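PDB 5EVI: beta-Lactamase/D-Alanine Carboxypeptidase from Pseudomonas syringae pv. tomato, which probably hydrolyses the amide bond of beta-lactam antibiotics to substituted beta-amino acids, as a class C beta-lactamase. Local coordinates for residues L182-L186 with Y248-L252; V239-I243 with V329-A333; S257-Y263 with P307-Q311. All blocks are in the same frame, centred on the assembly; numbering follows the deposited sequence.

Contact 1: residues L182-L186 with Y248-L252; sequences LFPAL and YDAPL
L252 pushes its forked end against residues 182-186 of helix 174-186, where A185 and L186 form a shallow hollow and L182, one turn back, borders it. CD2 is the branch that goes in: it lies 3.4 Å from A185 O and 3.7 Å from A185 CB, so the methyl rests against the carbonyl oxygen and the methyl of one and the same residue. L186 CD2 closes the hollow, 3.8 Å from L252 CD2 and nearly as near to L252 CD1, and the two leucines cross obliquely. CG of L252 stands anti to the backbone N (chi1 -171°), which carries the fork from the first turn of helix 250-258 to the other helix. L182 CD1 touches only lightly, 4.3 Å from L252 CD1.

Y248 makes the second bump. Its ring lies against L186, with L186 CD2 over one face, 4.0 Å from CZ and displaced toward the rim. Y248 OH donates to L186 O at 2.9 Å; it approaches at 124° to the C=O and tilts 32° out of the carbonyl plane. L186 CD2 thus sits in the angle between the tyrosine ring and the L252 fork.

D249 is the N-cap of helix 250-258, its OD1 taking a weak bond from L252 N. This is helix-to-helix packing, joining helix 174-186 to that capped start beside helix 70-83, whose W80 touches L182, A185 and L252. Helix 232-243 flanks the tyrosine side, with F238 on L186 and both R237 and A241 on Y248, while L256, one turn further along helix 250-258, packs on L186 and Y248.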
loop_
_atom_site.group_PDB
_atom_site.type_symbol
_atom_site.label_atom_id
_atom_site.label_comp_id
_atom_site.label_asym_id
_atom_site.label_seq_id
_atom_site.Cartn_x
_atom_site.Cartn_y
_atom_site.Cartn_z
ATOM N N LEU D 182 -10.563 -7.479 9.133
ATOM C CA LEU D 182 -9.092 -7.437 8.987
ATOM C C LEU D 182 -8.405 -6.495 9.976
ATOM O O LEU D 182 -7.418 -6.890 10.617
ATOM C CB LEU D 182 -8.664 -7.078 7.557
ATOM C CG LEU D 182 -7.137 -7.013 7.309
ATOM C CD1 LEU D 182 -6.494 -8.393 7.301
ATOM C CD2 LEU D 182 -6.826 -6.245 6.037
ATOM N N PHE D 183 -8.905 -5.257 10.073
ATOM C CA PHE D 183 -8.307 -4.239 10.956
ATOM C C PHE D 183 -8.379 -4.656 12.445
ATOM O O PHE D 183 -7.356 -4.587 13.140
ATOM C CB PHE D 183 -8.907 -2.824 10.746
ATOM C CG PHE D 183 -8.757 -2.244 9.345
ATOM C CD1 PHE D 183 -7.775 -2.673 8.443
ATOM C CD2 PHE D 183 -9.593 -1.191 8.956
ATOM C CE1 PHE D 183 -7.666 -2.097 7.172
ATOM C CE2 PHE D 183 -9.477 -0.594 7.698
ATOM C CZ PHE D 183 -8.519 -1.057 6.799
ATOM N N PRO D 184 -9.559 -5.115 12.934
ATOM C CA PRO D 184 -9.584 -5.722 14.276
ATOM C C PRO D 184 -8.668 -6.940 14.449
ATOM O O PRO D 184 -7.956 -7.024 15.456
ATOM C CB PRO D 184 -11.055 -6.116 14.453
ATOM C CG PRO D 184 -11.792 -5.100 13.663
ATOM C CD PRO D 184 -10.933 -4.882 12.442
ATOM N N ALA D 185 -8.685 -7.861 13.492
ATOM C CA ALA D 185 -7.836 -9.069 13.552
ATOM C C ALA D 185 -6.336 -8.758 13.624
ATOM O O ALA D 185 -5.580 -9.517 14.230
ATOM C CB ALA D 185 -8.118 -9.989 12.367
ATOM N N LEU D 186 -5.923 -7.651 13.003
ATOM C CA LEU D 186 -4.527 -7.179 13.043
ATOM C C LEU D 186 -4.183 -6.287 14.241
ATOM O O LEU D 186 -3.017 -5.940 14.421
ATOM C CB LEU D 186 -4.178 -6.438 11.747
ATOM C CG LEU D 186 -4.109 -7.321 10.500
ATOM C CD1 LEU D 186 -4.043 -6.470 9.244
ATOM C CD2 LEU D 186 -2.920 -8.274 10.557
ATOM N N TYR D 248 0.130 -13.770 15.506
ATOM C CA TYR D 248 -1.254 -14.012 15.081
ATOM C C TYR D 248 -1.435 -15.515 14.891
ATOM O O TYR D 248 -0.453 -16.263 14.895
ATOM C CB TYR D 248 -1.589 -13.271 13.777
ATOM C CG TYR D 248 -1.365 -11.777 13.841
ATOM C CD1 TYR D 248 -2.311 -10.936 14.421
ATOM C CD2 TYR D 248 -0.206 -11.201 13.321
ATOM C CE1 TYR D 248 -2.109 -9.566 14.491
ATOM C CE2 TYR D 248 0.003 -9.834 13.382
ATOM C CZ TYR D 248 -0.949 -9.020 13.971
ATOM O OH TYR D 248 -0.749 -7.661 14.030
ATOM N N ASP D 249 -2.677 -15.958 14.716
ATOM C CA ASP D 249 -2.918 -17.367 14.388
ATOM C C ASP D 249 -2.338 -17.679 12.994
ATOM O O ASP D 249 -1.916 -16.772 12.280
ATOM C CB ASP D 249 -4.399 -17.772 14.553
ATOM C CG ASP D 249 -5.350 -17.048 13.602
ATOM O OD1 ASP D 249 -4.928 -16.187 12.804
ATOM O OD2 ASP D 249 -6.549 -17.376 13.655
ATOM N N ALA D 250 -2.280 -18.956 12.632
ATOM C CA ALA D 250 -1.575 -19.365 11.421
ATOM C C ALA D 250 -2.207 -18.824 10.123
ATOM O O ALA D 250 -1.469 -18.419 9.221
ATOM C CB ALA D 250 -1.416 -20.887 11.368
ATOM N N PRO D 251 -3.561 -18.795 10.025
ATOM C CA PRO D 251 -4.125 -18.188 8.806
ATOM C C PRO D 251 -3.745 -16.721 8.595
ATOM O O PRO D 251 -3.414 -16.339 7.475
ATOM C CB PRO D 251 -5.638 -18.337 8.994
ATOM C CG PRO D 251 -5.785 -19.537 9.872
ATOM C CD PRO D 251 -4.600 -19.499 10.803
ATOM N N LEU D 252 -3.792 -15.905 9.646
ATOM C CA LEU D 252 -3.467 -14.473 9.492
ATOM C C LEU D 252 -1.968 -14.238 9.352
ATOM O O LEU D 252 -1.554 -13.357 8.598
ATOM C CB LEU D 252 -4.029 -13.635 10.654
ATOM C CG LEU D 252 -3.941 -12.114 10.489
ATOM C CD1 LEU D 252 -4.339 -11.624 9.103
ATOM C CD2 LEU D 252 -4.805 -11.440 11.545
#

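Contact 2: residues V239-I243 with V329-A333; sequences VEANI and VAFIA
Helix 232-243 packs here on one face of the large antiparallel sheet of the beta-lactamase fold, with its last turn running along strand 326-332 at 26° and the axes 9.0 Å apart. V239 spreads its two methyls over two strand residues. CG2 meets V329 CG1 at 3.5 Å, and CG1 lies 3.7 Å from F331 CB.

F331 rises toward the helix and meets V239 with its CB and N242 with the far end of its ring. Its chi1 of 57° places the ring between backbone N and carbonyl carbon, and CZ comes within 3.6 Å of N242 CB. I243 CG1 is more distant, 4.3 Å from F331 CD1. This is helix-on-sheet packing of the alpha/beta domain: V329 and F331 point to the helix, A330 and I332 the other way, where W315 of strand 315-321 touches both.

The N242 amide plane is turned 31° from the F331 ring, and its polar atoms bond away from it: ND2 to F238 O, OD1 to R260 NH1. W275 meets F331 edge-to-face. Where helix and strand end, a water donates to both I243 O (3.2 Å) and A333 O (3.0 Å), bridging the two backbones.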
loop_
_atom_site.group_PDB
_atom_site.type_symbol
_atom_site.label_atom_id
_atom_site.label_comp_id
_atom_site.label_asym_id
_atom_site.label_seq_id
_atom_site.Cartn_x
_atom_site.Cartn_y
_atom_site.Cartn_z
ATOM N N VAL D 239 3.360 -2.729 9.786
ATOM C CA VAL D 239 4.746 -3.009 9.366
ATOM C C VAL D 239 5.372 -4.094 10.262
ATOM O O VAL D 239 6.048 -5.004 9.770
ATOM C CB VAL D 239 5.615 -1.724 9.358
ATOM C CG1 VAL D 239 7.095 -2.044 9.147
ATOM C CG2 VAL D 239 5.134 -0.768 8.280
ATOM N N GLU D 240 5.145 -3.995 11.569
ATOM C CA GLU D 240 5.594 -5.028 12.507
ATOM C C GLU D 240 4.908 -6.389 12.290
ATOM O O GLU D 240 5.540 -7.433 12.477
ATOM C CB GLU D 240 5.448 -4.556 13.952
ATOM C CG GLU D 240 6.526 -3.556 14.330
ATOM C CD GLU D 240 6.336 -2.957 15.707
ATOM O OE1 GLU D 240 5.762 -3.625 16.598
ATOM O OE2 GLU D 240 6.774 -1.807 15.899
ATOM N N ALA D 241 3.639 -6.370 11.880
ATOM C CA ALA D 241 2.942 -7.591 11.449
ATOM C C ALA D 241 3.651 -8.250 10.260
ATOM O O ALA D 241 3.818 -9.468 10.239
ATOM C CB ALA D 241 1.484 -7.299 11.104
ATOM N N ASN D 242 4.075 -7.435 9.292
ATOM C CA ASN D 242 4.848 -7.926 8.135
ATOM C C ASN D 242 6.291 -8.341 8.455
ATOM O O ASN D 242 6.832 -9.242 7.809
ATOM C CB ASN D 242 4.829 -6.897 7.003
ATOM C CG ASN D 242 3.523 -6.914 6.244
ATOM O OD1 ASN D 242 3.289 -7.815 5.442
ATOM N ND2 ASN D 242 2.655 -5.940 6.507
ATOM N N ILE D 243 6.912 -7.679 9.428
ATOM C CA ILE D 243 8.221 -8.096 9.938
ATOM C C ILE D 243 8.123 -9.493 10.566
ATOM O O ILE D 243 9.016 -10.317 10.372
ATOM C CB ILE D 243 8.788 -7.067 10.950
ATOM C CG1 ILE D 243 9.186 -5.778 10.222
ATOM C CG2 ILE D 243 10.003 -7.615 11.693
ATOM C CD1 ILE D 243 9.156 -4.540 11.092
ATOM N N VAL D 329 6.044 3.558 3.103
ATOM C CA VAL D 329 6.331 2.446 4.029
ATOM C C VAL D 329 7.573 1.716 3.518
ATOM O O VAL D 329 7.740 1.556 2.311
ATOM C CB VAL D 329 5.163 1.429 4.098
ATOM C CG1 VAL D 329 5.515 0.248 5.001
ATOM C CG2 VAL D 329 3.893 2.107 4.579
ATOM N N ALA D 330 8.446 1.284 4.422
ATOM C CA ALA D 330 9.586 0.434 4.029
ATOM C C ALA D 330 10.028 -0.434 5.208
ATOM O O ALA D 330 9.937 0.009 6.353
ATOM C CB ALA D 330 10.729 1.306 3.537
ATOM N N PHE D 331 10.470 -1.657 4.934
ATOM C CA PHE D 331 10.973 -2.566 5.985
ATOM C C PHE D 331 11.907 -3.666 5.440
ATOM O O PHE D 331 11.944 -3.918 4.237
ATOM C CB PHE D 331 9.811 -3.152 6.821
ATOM C CG PHE D 331 8.767 -3.887 6.021
ATOM C CD1 PHE D 331 8.771 -5.285 5.950
ATOM C CD2 PHE D 331 7.757 -3.187 5.348
ATOM C CE1 PHE D 331 7.808 -5.972 5.213
ATOM C CE2 PHE D 331 6.807 -3.872 4.594
ATOM C CZ PHE D 331 6.824 -5.264 4.525
ATOM N N ILE D 332 12.723 -4.231 6.329
ATOM C CA ILE D 332 13.557 -5.401 6.026
ATOM C C ILE D 332 13.350 -6.379 7.191
ATOM O O ILE D 332 13.744 -6.072 8.324
ATOM C CB ILE D 332 15.052 -5.067 5.891
ATOM C CG1 ILE D 332 15.298 -4.059 4.769
ATOM C CG2 ILE D 332 15.866 -6.345 5.653
ATOM C CD1 ILE D 332 16.725 -3.539 4.729
ATOM N N ALA D 333 12.752 -7.535 6.904
ATOM C CA ALA D 333 12.272 -8.452 7.955
ATOM C C ALA D 333 13.397 -9.038 8.814
ATOM O O ALA D 333 13.245 -9.168 10.031
ATOM C CB ALA D 333 11.421 -9.573 7.361
HETATM O O HOH W 1 11.796 -11.150 11.766
#

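Contact 3: residues S257-Y263 with P307-Q311; sequences SDTRIGY and PLAAQ
G262 and L308 pair through two backbone bonds, the hydrogen-bonded kind of antiparallel pair: G262 N gives to L308 O and L308 N to G262 O, both at 3.0 Å and in the carbonyl planes. Two residues back, at R260, direct pairing has ended and water takes over. R260 O receives a bond from water 3 (2.9 Å), which in turn accepts from Q311 N, so the backbone N–H and carbonyl are joined through a single molecule. Water 4 lies within bonding distance of both R260 O and A309 O. Q277 NE2 gives R260 O a further, weak bond, and a CA-H...O contact from A310 CA adds to the load.

The arginine side chain, bent at chi3, sends NE to water 2 at 2.9 Å, in the guanidinium plane; that water donates to Q311 O. NH2 passes A310 CB. On the apolar side, I261 CG2 presses on P307 CB at 3.5 Å and also lies over a face of the Y263 ring, whose CE1 touches P307 CG.

Strand 262-266, entered by the type I turn D258–I261 after helix 250-258, lies between strands 269-271 and 299-308; T259, in that turn, touches A75, T76 and T79 of helix 70-83.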
loop_
_atom_site.group_PDB
_atom_site.type_symbol
_atom_site.label_atom_id
_atom_site.label_comp_id
_atom_site.label_asym_id
_atom_site.label_seq_id
_atom_site.Cartn_x
_atom_site.Cartn_y
_atom_site.Cartn_z
ATOM N N SER D 257 2.420 -13.018 5.286
ATOM C CA SER D 257 3.617 -13.522 4.605
ATOM C C SER D 257 3.389 -13.690 3.095
ATOM O O SER D 257 4.253 -13.327 2.270
ATOM C CB SER D 257 4.031 -14.857 5.230
ATOM O OG SER D 257 5.213 -15.341 4.641
ATOM N N ASP D 258 2.216 -14.216 2.726
ATOM C CA ASP D 258 1.921 -14.500 1.299
ATOM C C ASP D 258 1.816 -13.246 0.405
ATOM O O ASP D 258 2.083 -13.324 -0.808
ATOM C CB ASP D 258 0.672 -15.393 1.132
ATOM C CG ASP D 258 0.862 -16.813 1.717
ATOM O OD1 ASP D 258 2.015 -17.151 2.089
ATOM O OD2 ASP D 258 -0.139 -17.586 1.813
ATOM N N THR D 259 1.462 -12.095 0.978
ATOM C CA THR D 259 1.500 -10.839 0.217
ATOM C C THR D 259 2.926 -10.448 -0.212
ATOM O O THR D 259 3.059 -9.774 -1.203
ATOM C CB THR D 259 0.844 -9.635 0.936
ATOM O OG1 THR D 259 1.571 -9.317 2.136
ATOM C CG2 THR D 259 -0.641 -9.914 1.265
ATOM N N ARG D 260 3.964 -10.872 0.520
ATOM C CA ARG D 260 5.392 -10.580 0.162
ATOM C C ARG D 260 6.070 -11.684 -0.658
ATOM O O ARG D 260 7.289 -11.753 -0.746
ATOM C CB ARG D 260 6.220 -10.216 1.400
ATOM C CG ARG D 260 5.632 -9.089 2.247
ATOM C CD ARG D 260 6.416 -8.785 3.533
ATOM N NE ARG D 260 6.965 -9.955 4.221
ATOM C CZ ARG D 260 6.377 -10.672 5.178
ATOM N NH1 ARG D 260 5.146 -10.382 5.642
ATOM N NH2 ARG D 260 7.030 -11.726 5.681
ATOM N N ILE D 261 5.262 -12.583 -1.222
ATOM C CA ILE D 261 5.702 -13.475 -2.297
ATOM C C ILE D 261 5.988 -12.701 -3.606
ATOM O O ILE D 261 5.151 -11.945 -4.098
ATOM C CB ILE D 261 4.670 -14.606 -2.507
ATOM C CG1 ILE D 261 4.691 -15.547 -1.293
ATOM C CG2 ILE D 261 4.913 -15.382 -3.804
ATOM C CD1 ILE D 261 3.524 -16.527 -1.269
ATOM N N GLY D 262 7.160 -12.964 -4.184
ATOM C CA GLY D 262 7.614 -12.288 -5.389
ATOM C C GLY D 262 7.179 -13.037 -6.627
ATOM O O GLY D 262 7.592 -14.195 -6.850
ATOM N N TYR D 263 6.370 -12.383 -7.449
ATOM C CA TYR D 263 5.798 -13.035 -8.642
ATOM C C TYR D 263 6.524 -12.648 -9.930
ATOM O O TYR D 263 6.650 -13.476 -10.826
ATOM C CB TYR D 263 4.326 -12.686 -8.761
ATOM C CG TYR D 263 3.416 -13.313 -7.751
ATOM C CD1 TYR D 263 2.934 -14.608 -7.926
ATOM C CD2 TYR D 263 2.973 -12.587 -6.636
ATOM C CE1 TYR D 263 2.064 -15.176 -7.000
ATOM C CE2 TYR D 263 2.098 -13.135 -5.711
ATOM C CZ TYR D 263 1.652 -14.431 -5.890
ATOM O OH TYR D 263 0.788 -14.992 -5.002
ATOM N N PRO D 307 6.954 -19.010 -7.742
ATOM C CA PRO D 307 7.032 -17.709 -7.059
ATOM C C PRO D 307 8.023 -17.743 -5.902
ATOM O O PRO D 307 8.102 -18.743 -5.188
ATOM C CB PRO D 307 5.602 -17.481 -6.550
ATOM C CG PRO D 307 4.737 -18.306 -7.440
ATOM C CD PRO D 307 5.564 -19.500 -7.822
ATOM N N LEU D 308 8.784 -16.664 -5.745
ATOM C CA LEU D 308 9.858 -16.611 -4.766
ATOM C C LEU D 308 9.230 -16.383 -3.392
ATOM O O LEU D 308 8.375 -15.507 -3.231
ATOM C CB LEU D 308 10.863 -15.497 -5.117
ATOM C CG LEU D 308 12.336 -15.709 -4.733
ATOM C CD1 LEU D 308 12.979 -16.841 -5.527
ATOM C CD2 LEU D 308 13.112 -14.413 -4.934
ATOM N N ALA D 309 9.645 -17.189 -2.416
ATOM C CA ALA D 309 9.150 -17.093 -1.034
ATOM C C ALA D 309 9.478 -15.722 -0.442
ATOM O O ALA D 309 10.359 -15.035 -0.945
ATOM C CB ALA D 309 9.778 -18.189 -0.181
ATOM N N ALA D 310 8.761 -15.326 0.612
ATOM C CA ALA D 310 9.072 -14.078 1.329
ATOM C C ALA D 310 10.573 -14.036 1.607
ATOM O O ALA D 310 11.150 -15.036 2.080
ATOM C CB ALA D 310 8.284 -13.975 2.627
ATOM N N GLN D 311 11.199 -12.918 1.250
ATOM C CA GLN D 311 12.648 -12.750 1.367
ATOM C C GLN D 311 12.959 -11.867 2.576
ATOM O O GLN D 311 12.753 -10.646 2.521
ATOM C CB GLN D 311 13.220 -12.137 0.084
ATOM C CG GLN D 311 13.155 -13.055 -1.139
ATOM C CD GLN D 311 13.803 -14.411 -0.898
ATOM O OE1 GLN D 311 13.211 -15.468 -1.165
ATOM N NE2 GLN D 311 15.006 -14.387 -0.346
HETATM O O HOH W 2 9.755 -9.898 3.408
HETATM O O HOH W 3 9.572 -10.691 0.765
HETATM O O HOH W 4 9.631 -12.684 -2.527
#

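Contact 1 joins two helices, contact 2 lays a helix on the large sheet, and contact 3 pairs two strands of that same sheet, nearer the surface. Their centres are 16 Å (1 and 2), 13 Å (2 and 3) and 18 Å (1 and 3) apart. Contacts 1 and 2 touch through Y248 and A241, contacts 2 and 3 through R260 against N242 and F331. Contact 1 closes before contact 3 opens, contact 3 nests within the loop of contact 2, and contacts 1 and 2 interleave. Helix 232-243 serves contact 2, helix 250-258 both others; consecutive in the chain, they thus connect the helical packing of contact 1 to the sheet of contacts 2 and 3.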